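Local coordinates for geranyltranstransferase (Agrobacterium tumefaciens, PDB 2H8O), which probably joins geranyl diphosphate and isopentenyl diphosphate into farnesyl diphosphate, at residues R89-G101 / L313-A326. Sequence-based numbering, arbitrary orientation.
Sequences RPFLVIESVALLG and LAPYGEKAAILIAA
Leu99 meets the 3-10 segment 314-320 because its chi1 of 179° sets CG opposite the backbone N and carries both methyls across to it. Leu99 CD2 lies over one face of the Tyr316 ring, 4.3 Å from the centroid and 14° off the ring normal, a CH-pi contact. Leu99 CD1 packs on Tyr316 CB (3.7 Å) and on Ala320. Leu100 follows with CD2 at 3.7 Å from Tyr316 CE1. The Tyr316 hydroxyl is hydrogen-bonded to Glu243 of helix 241-267, which anchors the far end of the ring.

Leu323 is a knob in the hole formed by Leu92, Glu95, Ser96 and Leu99. Its CD1 reaches Leu99 CD2 (3.9 Å), while its CD2 branch touches Leu92 CD2 and Glu95 CB. In Phe91 CG is likewise anti to the backbone N, which swings the ring toward 322-326. Phe91 CZ meets Ile322 CG2 at 3.6 Å, and Phe91 CE2 meets Ala326 CB at 3.7 Å. Glu95 CG rests on one face of this ring.

The axes of 89-99 and 321-326 come within 9.9 Å and run roughly antiparallel, at 149°. The contact thus seats the start of the C-terminal helix 321-331 against helix 88-99 of the mainly helical prenyl synthase fold. Gly101 ends the latter helix in a Schellman motif.

The Glu95 carboxylate lies across Ile322, with Glu95 OE1 3.7 Å from Ile322 CG2. Glu95 OE2 is bound by Arg42 and Asn46 of helix 34-57. The contact is therefore apolar in substance, and the buried charge of Glu95 is probably balanced by Arg42 rather than by anything in 313-326.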
loop_
_atom_site.group_PDB
_atom_site.type_symbol
_atom_site.label_atom_id
_atom_site.label_comp_id
_atom_site.label_asym_id
_atom_site.label_seq_id
_atom_site.Cartn_x
_atom_site.Cartn_y
_atom_site.Cartn_z
ATOM N N ARG A 89 -13.114 6.959 11.422
ATOM C CA ARG A 89 -13.166 5.950 10.358
ATOM C C ARG A 89 -13.349 4.509 10.922
ATOM O O ARG A 89 -14.266 3.794 10.500
ATOM C CB ARG A 89 -11.979 6.103 9.404
ATOM C CG ARG A 89 -12.127 7.401 8.616
ATOM C CD ARG A 89 -10.856 7.856 7.933
ATOM N NE ARG A 89 -10.989 9.217 7.403
ATOM C CZ ARG A 89 -10.934 10.318 8.144
ATOM N NH1 ARG A 89 -10.740 10.255 9.468
ATOM N NH2 ARG A 89 -11.066 11.501 7.570
ATOM N N PRO A 90 -12.509 4.093 11.893
ATOM C CA PRO A 90 -12.801 2.828 12.564
ATOM C C PRO A 90 -14.188 2.754 13.211
ATOM O O PRO A 90 -14.817 1.704 13.186
ATOM C CB PRO A 90 -11.715 2.718 13.638
ATOM C CG PRO A 90 -10.797 3.785 13.430
ATOM C CD PRO A 90 -11.220 4.667 12.321
ATOM N N PHE A 91 -14.651 3.860 13.790
ATOM C CA PHE A 91 -15.975 3.906 14.379
ATOM C C PHE A 91 -17.013 3.479 13.347
ATOM O O PHE A 91 -17.905 2.654 13.621
ATOM C CB PHE A 91 -16.292 5.310 14.897
ATOM C CG PHE A 91 -17.724 5.512 15.237
ATOM C CD1 PHE A 91 -18.188 5.326 16.528
ATOM C CD2 PHE A 91 -18.635 5.878 14.254
ATOM C CE1 PHE A 91 -19.542 5.519 16.816
ATOM C CE2 PHE A 91 -19.974 6.058 14.559
ATOM C CZ PHE A 91 -20.412 5.886 15.819
ATOM N N LEU A 92 -16.898 4.048 12.144
ATOM C CA LEU A 92 -17.877 3.789 11.095
ATOM C C LEU A 92 -17.832 2.328 10.628
ATOM O O LEU A 92 -18.882 1.701 10.391
ATOM C CB LEU A 92 -17.690 4.759 9.920
ATOM C CG LEU A 92 -18.037 6.228 10.224
ATOM C CD1 LEU A 92 -17.485 7.151 9.132
ATOM C CD2 LEU A 92 -19.542 6.418 10.393
ATOM N N VAL A 93 -16.634 1.764 10.516
ATOM C CA VAL A 93 -16.497 0.343 10.177
ATOM C C VAL A 93 -17.171 -0.551 11.242
ATOM O O VAL A 93 -18.042 -1.405 10.943
ATOM C CB VAL A 93 -15.038 -0.066 9.993
ATOM C CG1 VAL A 93 -14.961 -1.574 9.715
ATOM C CG2 VAL A 93 -14.379 0.744 8.857
ATOM N N ILE A 94 -16.779 -0.335 12.487
ATOM C CA ILE A 94 -17.302 -1.105 13.613
ATOM C C ILE A 94 -18.828 -1.019 13.658
ATOM O O ILE A 94 -19.521 -2.025 13.849
ATOM C CB ILE A 94 -16.683 -0.587 14.936
ATOM C CG1 ILE A 94 -15.184 -0.953 14.999
ATOM C CG2 ILE A 94 -17.436 -1.161 16.154
ATOM C CD1 ILE A 94 -14.395 -0.175 16.013
ATOM N N GLU A 95 -19.359 0.190 13.510
ATOM C CA GLU A 95 -20.811 0.384 13.664
ATOM C C GLU A 95 -21.615 -0.071 12.435
ATOM O O GLU A 95 -22.748 -0.514 12.566
ATOM C CB GLU A 95 -21.128 1.813 14.103
ATOM C CG GLU A 95 -20.568 2.135 15.518
ATOM C CD GLU A 95 -21.107 1.185 16.624
ATOM O OE1 GLU A 95 -22.273 0.721 16.524
ATOM O OE2 GLU A 95 -20.388 0.918 17.630
ATOM N N SER A 96 -21.015 0.008 11.251
ATOM C CA SER A 96 -21.634 -0.559 10.049
ATOM C C SER A 96 -21.715 -2.077 10.192
ATOM O O SER A 96 -22.759 -2.692 9.924
ATOM C CB SER A 96 -20.848 -0.192 8.790
ATOM O OG SER A 96 -21.466 -0.746 7.638
ATOM N N VAL A 97 -20.620 -2.675 10.653
ATOM C CA VAL A 97 -20.604 -4.106 10.900
ATOM C C VAL A 97 -21.687 -4.483 11.931
ATOM O O VAL A 97 -22.435 -5.447 11.716
ATOM C CB VAL A 97 -19.216 -4.597 11.357
ATOM C CG1 VAL A 97 -19.280 -6.062 11.769
ATOM C CG2 VAL A 97 -18.165 -4.413 10.229
ATOM N N ALA A 98 -21.798 -3.733 13.032
ATOM C CA ALA A 98 -22.791 -4.023 14.073
ATOM C C ALA A 98 -24.219 -3.891 13.544
ATOM O O ALA A 98 -25.082 -4.738 13.847
ATOM C CB ALA A 98 -22.604 -3.109 15.258
ATOM N N LEU A 99 -24.464 -2.832 12.769
ATOM C CA LEU A 99 -25.776 -2.603 12.175
ATOM C C LEU A 99 -26.262 -3.805 11.393
ATOM O O LEU A 99 -27.461 -4.154 11.462
ATOM C CB LEU A 99 -25.762 -1.383 11.252
ATOM C CG LEU A 99 -27.076 -1.047 10.550
ATOM C CD1 LEU A 99 -28.096 -0.488 11.536
ATOM C CD2 LEU A 99 -26.801 -0.089 9.391
ATOM N N LEU A 100 -25.342 -4.421 10.651
ATOM C CA LEU A 100 -25.642 -5.503 9.702
ATOM C C LEU A 100 -25.367 -6.902 10.277
ATOM O O LEU A 100 -25.448 -7.895 9.553
ATOM C CB LEU A 100 -24.841 -5.284 8.412
ATOM C CG LEU A 100 -25.112 -3.947 7.708
ATOM C CD1 LEU A 100 -24.249 -3.699 6.454
ATOM C CD2 LEU A 100 -26.592 -3.872 7.354
ATOM N N GLY A 101 -25.031 -6.963 11.558
ATOM C CA GLY A 101 -24.846 -8.222 12.269
ATOM C C GLY A 101 -23.605 -9.031 11.936
ATOM O O GLY A 101 -23.569 -10.247 12.204
ATOM N N LEU A 313 -31.106 4.707 6.423
ATOM C CA LEU A 313 -31.028 3.656 7.427
ATOM C C LEU A 313 -32.343 3.389 8.145
ATOM O O LEU A 313 -32.380 2.576 9.076
ATOM C CB LEU A 313 -29.955 4.009 8.458
ATOM C CG LEU A 313 -28.544 4.141 7.889
ATOM C CD1 LEU A 313 -27.504 4.192 9.044
ATOM C CD2 LEU A 313 -28.187 3.041 6.868
ATOM N N ALA A 314 -33.410 4.047 7.702
ATOM C CA ALA A 314 -34.740 3.867 8.270
ATOM C C ALA A 314 -35.135 2.405 8.395
ATOM O O ALA A 314 -35.717 2.019 9.417
ATOM C CB ALA A 314 -35.777 4.610 7.425
ATOM N N PRO A 315 -34.847 1.582 7.370
ATOM C CA PRO A 315 -35.340 0.199 7.457
ATOM C C PRO A 315 -34.794 -0.628 8.626
ATOM O O PRO A 315 -35.394 -1.645 8.979
ATOM C CB PRO A 315 -34.895 -0.419 6.124
ATOM C CG PRO A 315 -34.739 0.732 5.211
ATOM C CD PRO A 315 -34.175 1.823 6.079
ATOM N N TYR A 316 -33.680 -0.201 9.221
ATOM C CA TYR A 316 -33.081 -0.918 10.348
ATOM C C TYR A 316 -33.631 -0.499 11.706
ATOM O O TYR A 316 -33.244 -1.085 12.713
ATOM C CB TYR A 316 -31.554 -0.754 10.336
ATOM C CG TYR A 316 -30.960 -1.247 9.053
ATOM C CD1 TYR A 316 -30.673 -2.598 8.861
ATOM C CD2 TYR A 316 -30.709 -0.364 8.012
ATOM C CE1 TYR A 316 -30.145 -3.050 7.648
ATOM C CE2 TYR A 316 -30.190 -0.805 6.813
ATOM C CZ TYR A 316 -29.920 -2.147 6.633
ATOM O OH TYR A 316 -29.404 -2.541 5.419
ATOM N N GLY A 317 -34.521 0.497 11.736
ATOM C CA GLY A 317 -35.160 0.932 12.977
ATOM C C GLY A 317 -34.183 1.408 14.038
ATOM O O GLY A 317 -33.191 2.064 13.723
ATOM N N GLU A 318 -34.455 1.050 15.293
ATOM C CA GLU A 318 -33.654 1.526 16.426
ATOM C C GLU A 318 -32.189 1.149 16.318
ATOM O O GLU A 318 -31.313 1.814 16.889
ATOM C CB GLU A 318 -34.188 0.939 17.743
ATOM C CG GLU A 318 -35.651 1.166 18.022
ATOM C CD GLU A 318 -35.986 2.602 18.352
ATOM O OE1 GLU A 318 -35.152 3.493 18.074
ATOM O OE2 GLU A 318 -37.094 2.825 18.900
ATOM N N LYS A 319 -31.915 0.051 15.622
ATOM C CA LYS A 319 -30.570 -0.460 15.489
ATOM C C LYS A 319 -29.659 0.520 14.717
ATOM O O LYS A 319 -28.434 0.452 14.827
ATOM C CB LYS A 319 -30.633 -1.807 14.778
ATOM C CG LYS A 319 -29.366 -2.613 14.825
ATOM C CD LYS A 319 -29.614 -4.061 14.421
ATOM C CE LYS A 319 -30.226 -4.179 13.031
ATOM N NZ LYS A 319 -31.730 -4.272 13.061
ATOM N N ALA A 320 -30.259 1.437 13.962
ATOM C CA ALA A 320 -29.504 2.455 13.207
ATOM C C ALA A 320 -29.240 3.740 14.017
ATOM O O ALA A 320 -28.617 4.667 13.529
ATOM C CB ALA A 320 -30.233 2.787 11.887
ATOM N N ALA A 321 -29.686 3.795 15.267
ATOM C CA ALA A 321 -29.586 5.023 16.068
ATOM C C ALA A 321 -28.164 5.568 16.199
ATOM O O ALA A 321 -27.958 6.780 16.119
ATOM C CB ALA A 321 -30.163 4.792 17.477
ATOM N N ILE A 322 -27.207 4.673 16.412
ATOM C CA ILE A 322 -25.805 5.076 16.585
ATOM C C ILE A 322 -25.231 5.707 15.326
ATOM O O ILE A 322 -24.570 6.743 15.385
ATOM C CB ILE A 322 -24.934 3.880 17.029
ATOM C CG1 ILE A 322 -25.265 3.548 18.486
ATOM C CG2 ILE A 322 -23.460 4.184 16.867
ATOM C CD1 ILE A 322 -24.651 2.299 18.968
ATOM N N LEU A 323 -25.466 5.083 14.183
ATOM C CA LEU A 323 -24.984 5.652 12.915
ATOM C C LEU A 323 -25.712 6.930 12.550
ATOM O O LEU A 323 -25.111 7.848 12.001
ATOM C CB LEU A 323 -25.087 4.646 11.783
ATOM C CG LEU A 323 -23.966 3.611 11.783
ATOM C CD1 LEU A 323 -24.291 2.480 10.805
ATOM C CD2 LEU A 323 -22.592 4.252 11.480
ATOM N N ILE A 324 -27.006 6.992 12.836
ATOM C CA ILE A 324 -27.767 8.225 12.587
ATOM C C ILE A 324 -27.235 9.357 13.482
ATOM O O ILE A 324 -27.085 10.490 13.019
ATOM C CB ILE A 324 -29.273 7.990 12.752
ATOM C CG1 ILE A 324 -29.756 7.150 11.569
ATOM C CG2 ILE A 324 -30.050 9.319 12.827
ATOM C CD1 ILE A 324 -31.172 6.688 11.693
ATOM N N ALA A 325 -26.889 9.033 14.728
ATOM C CA ALA A 325 -26.286 10.002 15.658
ATOM C C ALA A 325 -24.936 10.497 15.138
ATOM O O ALA A 325 -24.594 11.664 15.312
ATOM C CB ALA A 325 -26.133 9.405 17.038
ATOM N N ALA A 326 -24.174 9.607 14.508
ATOM C CA ALA A 326 -22.903 9.996 13.910
ATOM C C ALA A 326 -23.135 11.027 12.812
ATOM O O ALA A 326 -22.425 12.019 12.738
ATOM C CB ALA A 326 -22.170 8.785 13.362
#